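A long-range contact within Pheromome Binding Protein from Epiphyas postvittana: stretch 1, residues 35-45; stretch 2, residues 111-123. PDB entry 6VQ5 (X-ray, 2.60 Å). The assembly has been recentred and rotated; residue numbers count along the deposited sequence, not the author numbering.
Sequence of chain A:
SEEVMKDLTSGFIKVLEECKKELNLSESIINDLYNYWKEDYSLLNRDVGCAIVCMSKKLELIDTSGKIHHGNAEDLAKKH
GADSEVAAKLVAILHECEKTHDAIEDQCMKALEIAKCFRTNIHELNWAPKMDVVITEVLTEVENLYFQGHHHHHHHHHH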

# COMPACT_ATOMS: atom_id res chain seq x y z
N ASN A 35 -10.73 -6.60 1.47
CA ASN A 35 -11.77 -5.57 1.21
C ASN A 35 -11.14 -4.38 0.48
O ASN A 35 -11.63 -4.01 -0.59
CB ASN A 35 -12.48 -5.21 2.51
CG ASN A 35 -13.46 -6.29 2.92
OD1 ASN A 35 -13.83 -7.13 2.11
ND2 ASN A 35 -13.86 -6.28 4.17
N TYR A 36 -10.08 -3.83 1.04
CA TYR A 36 -9.20 -2.85 0.36
C TYR A 36 -9.00 -3.26 -1.11
O TYR A 36 -9.14 -2.42 -2.01
CB TYR A 36 -7.83 -2.81 1.04
CG TYR A 36 -6.78 -2.11 0.22
CD1 TYR A 36 -6.89 -0.75 -0.05
CD2 TYR A 36 -5.69 -2.78 -0.30
CE1 TYR A 36 -5.92 -0.09 -0.77
CE2 TYR A 36 -4.71 -2.13 -1.03
CZ TYR A 36 -4.83 -0.78 -1.28
OH TYR A 36 -3.89 -0.11 -2.01
N TRP A 37 -8.62 -4.51 -1.36
CA TRP A 37 -8.20 -4.91 -2.72
C TRP A 37 -9.45 -4.97 -3.61
O TRP A 37 -9.33 -4.70 -4.84
CB TRP A 37 -7.39 -6.20 -2.75
CG TRP A 37 -6.63 -6.23 -4.03
CD1 TRP A 37 -6.93 -6.95 -5.15
CD2 TRP A 37 -5.58 -5.33 -4.41
NE1 TRP A 37 -6.09 -6.59 -6.17
CE2 TRP A 37 -5.25 -5.60 -5.75
CE3 TRP A 37 -4.86 -4.33 -3.73
CZ2 TRP A 37 -4.22 -4.93 -6.42
CZ3 TRP A 37 -3.84 -3.67 -4.39
CH2 TRP A 37 -3.53 -3.97 -5.72
N LYS A 38 -10.61 -5.30 -3.04
CA LYS A 38 -11.84 -5.37 -3.84
C LYS A 38 -12.52 -3.99 -3.86
O LYS A 38 -13.61 -3.89 -4.40
CB LYS A 38 -12.68 -6.58 -3.43
CG LYS A 38 -13.70 -6.37 -2.34
CD LYS A 38 -14.54 -7.60 -2.13
CE LYS A 38 -15.33 -7.46 -0.85
NZ LYS A 38 -16.22 -8.62 -0.67
N GLU A 39 -11.88 -2.98 -3.30
CA GLU A 39 -12.26 -1.55 -3.40
C GLU A 39 -13.47 -1.23 -2.51
O GLU A 39 -14.16 -0.24 -2.83
CB GLU A 39 -12.51 -1.19 -4.87
CG GLU A 39 -11.77 0.07 -5.31
CD GLU A 39 -11.93 0.45 -6.77
OE1 GLU A 39 -12.69 -0.24 -7.47
OE2 GLU A 39 -11.31 1.44 -7.19
N ASP A 40 -13.72 -2.02 -1.45
CA ASP A 40 -14.63 -1.63 -0.33
C ASP A 40 -13.75 -1.04 0.77
O ASP A 40 -13.10 -1.81 1.50
CB ASP A 40 -15.51 -2.75 0.23
CG ASP A 40 -16.31 -2.32 1.48
OD1 ASP A 40 -16.71 -1.10 1.56
OD2 ASP A 40 -16.54 -3.17 2.41
N TYR A 41 -13.79 0.28 0.93
CA TYR A 41 -12.96 1.04 1.89
C TYR A 41 -13.77 1.46 3.12
O TYR A 41 -13.16 2.05 4.04
CB TYR A 41 -12.42 2.31 1.23
CG TYR A 41 -11.61 2.11 -0.02
CD1 TYR A 41 -10.90 0.94 -0.26
CD2 TYR A 41 -11.51 3.13 -0.94
CE1 TYR A 41 -10.14 0.79 -1.41
CE2 TYR A 41 -10.74 3.00 -2.08
CZ TYR A 41 -10.06 1.83 -2.32
OH TYR A 41 -9.29 1.71 -3.44
N SER A 42 -15.08 1.21 3.15
CA SER A 42 -16.01 1.81 4.13
C SER A 42 -15.56 1.46 5.55
O SER A 42 -15.72 2.30 6.42
CB SER A 42 -17.45 1.40 3.89
OG SER A 42 -17.59 -0.02 3.89
N LEU A 43 -15.01 0.27 5.78
CA LEU A 43 -14.74 -0.21 7.16
C LEU A 43 -13.25 -0.25 7.49
O LEU A 43 -12.94 -0.80 8.54
CB LEU A 43 -15.37 -1.60 7.31
CG LEU A 43 -16.89 -1.60 7.34
CD1 LEU A 43 -17.40 -3.01 7.62
CD2 LEU A 43 -17.41 -0.60 8.38
N LEU A 44 -12.37 0.30 6.63
CA LEU A 44 -10.91 0.37 6.89
C LEU A 44 -10.66 1.45 7.96
O LEU A 44 -11.09 2.58 7.77
CB LEU A 44 -10.17 0.66 5.59
CG LEU A 44 -10.40 -0.33 4.45
CD1 LEU A 44 -9.67 0.13 3.20
CD2 LEU A 44 -9.97 -1.73 4.82
N ASN A 45 -9.97 1.10 9.05
CA ASN A 45 -9.69 2.02 10.18
C ASN A 45 -8.20 2.36 10.17
O ASN A 45 -7.47 1.84 9.32
CB ASN A 45 -10.16 1.45 11.53
CG ASN A 45 -9.48 0.15 11.91
OD1 ASN A 45 -8.47 -0.26 11.31
ND2 ASN A 45 -10.06 -0.54 12.88
N ALA A 111 -0.93 6.74 5.06
CA ALA A 111 -0.66 5.49 4.32
C ALA A 111 -1.98 4.87 3.85
O ALA A 111 -2.04 4.36 2.70
CB ALA A 111 0.13 4.53 5.19
N LEU A 112 -3.01 4.89 4.69
CA LEU A 112 -4.33 4.34 4.30
C LEU A 112 -4.85 5.13 3.09
O LEU A 112 -5.24 4.49 2.10
CB LEU A 112 -5.30 4.42 5.49
CG LEU A 112 -6.68 3.82 5.23
CD1 LEU A 112 -6.54 2.40 4.75
CD2 LEU A 112 -7.54 3.90 6.47
N GLU A 113 -4.80 6.46 3.16
CA GLU A 113 -5.29 7.36 2.09
C GLU A 113 -4.47 7.14 0.81
O GLU A 113 -5.07 6.96 -0.26
CB GLU A 113 -5.28 8.81 2.58
CG GLU A 113 -6.36 9.11 3.61
CD GLU A 113 -7.73 8.56 3.24
OE1 GLU A 113 -8.23 8.93 2.12
OE2 GLU A 113 -8.31 7.75 4.04
N ILE A 114 -3.14 7.14 0.89
CA ILE A 114 -2.29 6.89 -0.31
C ILE A 114 -2.67 5.52 -0.89
O ILE A 114 -2.81 5.43 -2.11
CB ILE A 114 -0.79 7.02 -0.00
CG1 ILE A 114 -0.41 8.46 0.34
CG2 ILE A 114 0.06 6.48 -1.15
CD1 ILE A 114 0.91 8.61 1.06
N ALA A 115 -2.84 4.50 -0.04
CA ALA A 115 -3.13 3.11 -0.47
C ALA A 115 -4.46 3.06 -1.22
O ALA A 115 -4.53 2.34 -2.25
CB ALA A 115 -3.13 2.18 0.72
N LYS A 116 -5.46 3.81 -0.76
CA LYS A 116 -6.82 3.87 -1.38
C LYS A 116 -6.75 4.65 -2.71
O LYS A 116 -7.32 4.18 -3.70
CB LYS A 116 -7.80 4.55 -0.43
CG LYS A 116 -8.18 3.72 0.78
CD LYS A 116 -9.46 4.20 1.42
CE LYS A 116 -9.27 5.43 2.28
NZ LYS A 116 -10.58 5.92 2.74
N CYS A 117 -6.10 5.80 -2.70
CA CYS A 117 -5.83 6.61 -3.90
C CYS A 117 -5.14 5.72 -4.95
O CYS A 117 -5.60 5.69 -6.10
CB CYS A 117 -4.97 7.81 -3.53
SG CYS A 117 -4.44 8.77 -4.97
N PHE A 118 -4.09 5.02 -4.54
CA PHE A 118 -3.31 4.10 -5.41
C PHE A 118 -4.24 3.03 -6.01
O PHE A 118 -4.37 2.94 -7.23
CB PHE A 118 -2.17 3.45 -4.63
CG PHE A 118 -1.43 2.41 -5.42
CD1 PHE A 118 -0.56 2.80 -6.43
CD2 PHE A 118 -1.61 1.06 -5.17
CE1 PHE A 118 0.12 1.84 -7.17
CE2 PHE A 118 -0.94 0.10 -5.92
CZ PHE A 118 -0.06 0.49 -6.90
N ARG A 119 -4.87 2.22 -5.15
CA ARG A 119 -5.70 1.07 -5.58
C ARG A 119 -6.78 1.56 -6.55
O ARG A 119 -7.01 0.89 -7.56
CB ARG A 119 -6.31 0.37 -4.36
CG ARG A 119 -7.35 -0.68 -4.70
CD ARG A 119 -6.76 -1.78 -5.53
NE ARG A 119 -7.77 -2.74 -5.95
CZ ARG A 119 -8.41 -2.73 -7.12
NH1 ARG A 119 -8.17 -1.79 -8.02
NH2 ARG A 119 -9.31 -3.65 -7.37
N THR A 120 -7.42 2.69 -6.26
CA THR A 120 -8.54 3.22 -7.07
C THR A 120 -8.02 3.71 -8.43
O THR A 120 -8.72 3.45 -9.43
CB THR A 120 -9.38 4.23 -6.28
OG1 THR A 120 -10.13 3.53 -5.29
CG2 THR A 120 -10.34 5.02 -7.13
N ASN A 121 -6.84 4.34 -8.51
CA ASN A 121 -6.34 4.98 -9.76
C ASN A 121 -5.54 4.01 -10.64
O ASN A 121 -5.16 4.41 -11.76
CB ASN A 121 -5.52 6.23 -9.47
CG ASN A 121 -6.36 7.44 -9.09
OD1 ASN A 121 -7.59 7.43 -9.17
ND2 ASN A 121 -5.70 8.52 -8.70
N ILE A 122 -5.28 2.77 -10.20
CA ILE A 122 -4.54 1.77 -11.03
C ILE A 122 -5.55 0.91 -11.80
O ILE A 122 -5.14 -0.13 -12.33
CB ILE A 122 -3.56 0.92 -10.19
CG1 ILE A 122 -4.26 0.04 -9.16
CG2 ILE A 122 -2.50 1.80 -9.57
CD1 ILE A 122 -3.44 -1.17 -8.74
N HIS A 123 -6.81 1.36 -11.88
CA HIS A 123 -7.93 0.65 -12.55
C HIS A 123 -7.53 0.17 -13.95
O HIS A 123 -7.70 -1.03 -14.23
CB HIS A 123 -9.16 1.57 -12.63
CG HIS A 123 -10.32 0.96 -13.34
ND1 HIS A 123 -11.17 0.05 -12.73
CD2 HIS A 123 -10.74 1.08 -14.62
CE1 HIS A 123 -12.07 -0.35 -13.59
NE2 HIS A 123 -11.83 0.27 -14.76

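This contact packs the end of one helix and the loop that follows it against the side of a second helix, with aromatic rings lying on the aliphatic parts of long basic side chains and hydrogen bonds set around that packing.

Arg-119 is the hub, and it gives up more surface to the other stretch than any other residue here. Its CA-to-CB bond points toward stretch 1, and the side chain, bent at chi2 (p, 62°), brings its guanidinium to Trp-37, where Arg-119 NE and Arg-119 NH2 each donate to Trp-37 O at 2.7 Å. Two N-H groups along one edge of the guanidinium thus converge on a single carbonyl oxygen lying near its plane; just beyond, Lys-38 is the first residue to leave helical phi/psi. The same side chain lies over one face of the Trp-37 indole. Arg-119 CD sits 3.6 Å from the centroid of the six-membered ring of Trp-37, a CH-pi contact, while Arg-119 CZ is 4.6 Å from the centroid of its five-membered ring, a cation-pi arrangement only 13° off the normal. Arginine can do both because it carries methylenes and a planar cation on one chain. Beyond it, Trp-37 CH2 meets Ile-122 CD1 at 4.1 Å, an apolar contact.

Tyr-36 is buried, and its hydroxyl needs a partner there. Tyr-36 OH donates to Ala-115 O at 2.5 Å, a carbonyl that also accepts the helical bond from Arg-119 N at 2.9 Å. The ring lies against the Ala-115 methyl, with Tyr-36 CE1 3.9 Å from Ala-115 CB, while Arg-119 CG lies over one ring face.

Tyr-41 repeats the theme with a second basic side chain of the helix, Lys-116. Lys-116 CG stands 3.7 Å from the centroid of the Tyr-41 ring and 8° off its normal, so the lysine methylenes cover the ring while its ammonium runs on to a salt bridge within its own helix, Lys-116 NZ to Glu-113 OE2 at 3.2 Å. At the ring's edge, Tyr-41 OH and Thr-120 OG1 share a hydrogen bond of 2.7 Å. Glu-39 OE2 lies 3.1 Å from Thr-120 OG1, placing a carboxylate beside the same hydroxyl; the single Thr-120 hydroxyl proton has both oxygens within reach, and the geometry does not choose.

A type I turn from Tyr-41 to Leu-44 brings the chain round to a patch where Leu-112 meets the Leu-44 side chain and the carbonyls of Leu-44 and Asn-45. Leu-44 CB packs 4.1 Å from Leu-112 CD1, and Asn-45 O lies 3.5 Å from Leu-112 CD2. Leucine suits both side-chain positions, since its branched hydrocarbon can pack here without needing a polar partner.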